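Local coordinates for cAMP factor (Mobiluncus curtisii, PDB 6JLC), which is probably a secreted pore-forming toxin of the CAMP factor family, involved in the co-haemolytic reaction of this vaginosis-associated bacterium, at residues L55-V58 with Q63-A66; T108-R113 with S129-T134. All coordinates share one frame; numbering follows the deposited sequence.

Interaction 1. Residues L55-V58 with Q63-A66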
# COMPACT_ATOMS: atom_id res chain seq x y z
N LEU A 55 15.75 -16.61 -11.38
CA LEU A 55 15.99 -17.47 -10.23
C LEU A 55 15.45 -18.87 -10.45
O LEU A 55 16.04 -19.86 -10.00
CB LEU A 55 15.36 -16.85 -8.98
CG LEU A 55 16.10 -15.64 -8.40
CD1 LEU A 55 15.16 -14.82 -7.55
CD2 LEU A 55 17.30 -16.07 -7.60
N ALA A 56 14.30 -18.98 -11.14
CA ALA A 56 13.70 -20.29 -11.36
C ALA A 56 14.61 -21.17 -12.19
O ALA A 56 14.57 -22.41 -12.06
CB ALA A 56 12.33 -20.14 -12.03
N VAL A 57 15.42 -20.57 -13.06
CA VAL A 57 16.38 -21.33 -13.83
C VAL A 57 17.37 -22.03 -12.91
O VAL A 57 17.68 -23.21 -13.09
CB VAL A 57 17.10 -20.40 -14.83
CG1 VAL A 57 18.29 -21.09 -15.45
CG2 VAL A 57 16.12 -19.93 -15.90
N VAL A 58 17.85 -21.31 -11.88
CA VAL A 58 18.78 -21.92 -10.92
C VAL A 58 18.05 -22.93 -10.05
O VAL A 58 18.55 -24.04 -9.81
CB VAL A 58 19.45 -20.83 -10.07
CG1 VAL A 58 20.31 -21.46 -8.97
CG2 VAL A 58 20.28 -19.87 -10.94
N GLN A 63 21.79 -24.02 -15.54
CA GLN A 63 22.90 -23.11 -15.27
C GLN A 63 22.76 -21.85 -16.11
O GLN A 63 22.81 -21.92 -17.34
CB GLN A 63 24.24 -23.80 -15.54
CG GLN A 63 25.42 -23.20 -14.77
CD GLN A 63 25.02 -22.67 -13.40
OE1 GLN A 63 24.85 -21.47 -13.21
NE2 GLN A 63 24.88 -23.56 -12.44
N THR A 64 22.59 -20.72 -15.44
CA THR A 64 22.60 -19.41 -16.07
C THR A 64 23.85 -18.66 -15.65
O THR A 64 24.30 -18.77 -14.51
CB THR A 64 21.34 -18.60 -15.69
OG1 THR A 64 21.41 -17.31 -16.29
CG2 THR A 64 21.21 -18.44 -14.17
N LEU A 65 24.43 -17.90 -16.58
CA LEU A 65 25.63 -17.13 -16.28
C LEU A 65 25.32 -15.76 -15.70
O LEU A 65 26.24 -14.94 -15.56
CB LEU A 65 26.50 -17.01 -17.53
CG LEU A 65 27.15 -18.32 -17.99
CD1 LEU A 65 28.26 -18.05 -19.00
CD2 LEU A 65 27.68 -19.14 -16.81
N ALA A 66 24.07 -15.49 -15.33
CA ALA A 66 23.72 -14.23 -14.70
C ALA A 66 24.40 -14.10 -13.34
O ALA A 66 24.40 -15.04 -12.54
CB ALA A 66 22.20 -14.10 -14.56

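Interaction 2. Residues T108-R113 with S129-T134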
# COMPACT_ATOMS: atom_id res chain seq x y z
N THR A 108 10.30 5.41 -5.88
CA THR A 108 10.34 5.47 -7.34
C THR A 108 11.77 5.29 -7.86
O THR A 108 12.01 4.53 -8.80
CB THR A 108 9.75 6.79 -7.84
OG1 THR A 108 8.35 6.85 -7.49
CG2 THR A 108 9.89 6.91 -9.35
N ARG A 109 12.73 5.99 -7.24
CA ARG A 109 14.13 5.85 -7.65
C ARG A 109 14.60 4.41 -7.50
O ARG A 109 15.32 3.90 -8.35
CB ARG A 109 15.03 6.78 -6.84
CG ARG A 109 14.88 8.26 -7.17
CD ARG A 109 15.98 9.08 -6.47
NE ARG A 109 17.32 8.67 -6.89
CZ ARG A 109 18.31 8.34 -6.06
NH1 ARG A 109 18.12 8.35 -4.74
NH2 ARG A 109 19.49 7.99 -6.55
N ALA A 110 14.20 3.76 -6.40
CA ALA A 110 14.58 2.36 -6.17
C ALA A 110 13.99 1.45 -7.25
O ALA A 110 14.67 0.52 -7.72
CB ALA A 110 14.11 1.90 -4.78
N ILE A 111 12.74 1.69 -7.65
CA ILE A 111 12.13 0.88 -8.70
C ILE A 111 12.85 1.11 -10.03
O ILE A 111 13.09 0.17 -10.80
CB ILE A 111 10.63 1.19 -8.84
CG1 ILE A 111 9.87 0.71 -7.60
CG2 ILE A 111 10.06 0.51 -10.10
CD1 ILE A 111 8.45 1.26 -7.52
N MET A 112 13.14 2.37 -10.35
CA MET A 112 13.85 2.65 -11.59
C MET A 112 15.21 1.94 -11.61
O MET A 112 15.61 1.37 -12.63
CB MET A 112 14.03 4.16 -11.80
CG MET A 112 12.72 4.94 -11.89
SD MET A 112 11.66 4.34 -13.23
CE MET A 112 12.64 4.76 -14.66
N ARG A 113 15.91 1.94 -10.47
CA ARG A 113 17.21 1.28 -10.41
C ARG A 113 17.08 -0.23 -10.52
O ARG A 113 17.83 -0.87 -11.26
CB ARG A 113 17.95 1.66 -9.12
CG ARG A 113 19.44 1.32 -9.12
CD ARG A 113 20.18 2.07 -10.22
NE ARG A 113 20.38 3.47 -9.85
CZ ARG A 113 20.89 4.42 -10.64
NH1 ARG A 113 21.26 4.13 -11.89
NH2 ARG A 113 21.02 5.66 -10.18
N SER A 129 19.86 1.32 1.22
CA SER A 129 20.22 2.27 2.27
C SER A 129 19.37 3.54 2.18
O SER A 129 18.99 4.12 3.20
CB SER A 129 21.70 2.62 2.18
OG SER A 129 22.49 1.48 2.46
N ASP A 130 19.06 3.98 0.95
CA ASP A 130 18.31 5.22 0.80
C ASP A 130 16.85 5.05 1.23
O ASP A 130 16.26 5.96 1.81
CB ASP A 130 18.37 5.70 -0.64
CG ASP A 130 17.59 6.98 -0.86
OD1 ASP A 130 18.02 8.04 -0.34
OD2 ASP A 130 16.55 6.94 -1.55
N LEU A 131 16.25 3.90 0.92
CA LEU A 131 14.91 3.63 1.42
C LEU A 131 14.88 3.68 2.95
O LEU A 131 13.97 4.29 3.54
CB LEU A 131 14.42 2.28 0.92
CG LEU A 131 14.09 2.16 -0.56
CD1 LEU A 131 14.01 0.68 -0.98
CD2 LEU A 131 12.77 2.88 -0.87
N ARG A 132 15.86 3.06 3.61
CA ARG A 132 15.86 3.03 5.07
C ARG A 132 16.10 4.42 5.64
O ARG A 132 15.42 4.83 6.59
CB ARG A 132 16.91 2.05 5.58
CG ARG A 132 16.56 0.60 5.27
CD ARG A 132 17.74 -0.32 5.47
NE ARG A 132 17.38 -1.70 5.16
CZ ARG A 132 18.23 -2.72 5.21
NH1 ARG A 132 19.49 -2.51 5.56
NH2 ARG A 132 17.81 -3.94 4.89
N ALA A 133 17.07 5.14 5.09
CA ALA A 133 17.36 6.48 5.57
C ALA A 133 16.17 7.40 5.37
O ALA A 133 15.87 8.24 6.24
CB ALA A 133 18.59 7.04 4.86
N THR A 134 15.48 7.26 4.24
CA THR A 134 14.35 8.13 3.96
C THR A 134 13.19 7.83 4.89
O THR A 134 12.56 8.75 5.43
CB THR A 134 13.92 8.00 2.49
OG1 THR A 134 15.03 8.36 1.65
CG2 THR A 134 12.76 8.94 2.19
O HOH W 1 15.69 9.20 -3.02
O HOH W 2 20.15 8.40 -2.51

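Interaction 1. Residues L55-V58 with Q63-A66
A chi1 of 178° places OG1 of Thr64 opposite its backbone N, which leaves the methyl CG2 between the backbone N and the carbonyl carbon and turned to the two valines at the end of helix 41-59. Val57 answers with a similar rotation: at chi1 168° its CG1 lies beside the carbonyl carbon and reaches out to the 63-66 segment, whereas Val58 makes its contact with the other branch, CG2.

Thr64 therefore serves as the single point of touch for both valines. The closer approach is methyl to methyl, with CG2 of Val58 3.7 Å from CG2 of Thr64. Val57 comes in at the root of the same side chain, its CG1 lying 3.9 Å from CB of Thr64 and 4.1 Å from the threonine methyl. Each valine crosses the threonine side chain at about a right angle, Val58 at the methyl and Val57 lower down at CB. The hydroxyl takes no part in this apolar contact; it turns back to its own segment, where Ala66 N gives OG1 a weak hydrogen bond of 3.4 Å, nearly straight at 163°.

Behind the valines the helix faces the protein interior. Leu55 points away from the loop and packs on Ile15 and Ile18 of helix 8-31 and on Ile71 of helix 68-91, while Val58 also touches Ala11. Val57 additionally meets Tyr62 in the connection itself.

The contact lies where the connection to helix 68-91 turns back beside the end of helix 41-59, at the surface of the molecule. With three branched side chains in van der Waals contact and the threonine hydroxyl engaged, weakly, within its own loop, cohesion here rests on apolar contact and carries little directional constraint.

Interaction 2. Residues T108-R113 with S129-T134
Ala110 and Leu131 form the close-packed part of this helix-helix contact, with Ala110 CB 4.0 Å from CD1 of Leu131. Both are buried, and the small alanine side chain points to the other helix, letting the backbones approach to 7.7 Å between the CA atoms of this pair. Leu131 also packs on Leu77 and Ile81 of helix 68-91, which continues the apolar layer into the bundle.

The polar side, by contrast, is loose and hydrated. Arg109 and Asp130 extend to each other at about a right angle, but the salt bridge from NH1 to OD2 is long, at 3.8 Å, and the guanidinium and carboxylate planes stand 72° apart. A bend at chi3 (61°) brings the arginine head round to the carboxylate. Two waters span the remaining distance. Water 1, in the guanidinium plane at its edge, accepts from Arg109 NH1 at 3.1 Å and donates to Asp130 OD2 at 2.8 Å; water 2 links the same NH1 to OD1, the latter bond being weak. OD2 is held more directly by Ser106 OG of the facing helix 97-114.

Asp130 thus joins the helices through a serine and through solvent, and its attraction to Arg109 is probably screened by water: the close spacing goes with the small alanine and the buried leucine, which also touches Ser106 and Val107, and the charged pair adds a weaker, hydrated link at the exposed side.

Along the chain the two contacts follow one another, 55-66 first and 108-134 later, and both belong to the CAMP factor family region that makes up nearly all of this all-helical C-terminal part of the longer protein. Their centres lie 26 Å apart and their nearest atoms about 14 Å, so they do not touch. Helix 68-91 is the common neighbour: it follows the loop of 63-66, receives Leu55 beside the first contact and packs against Leu131 in the second. Helix 41-59, which carries 55-58, also meets Ile111 through its residues Phe41 and Leu44. One contact lies at a peripheral connection, the other pairs helices 97-114 and 121-139 nearer the centre.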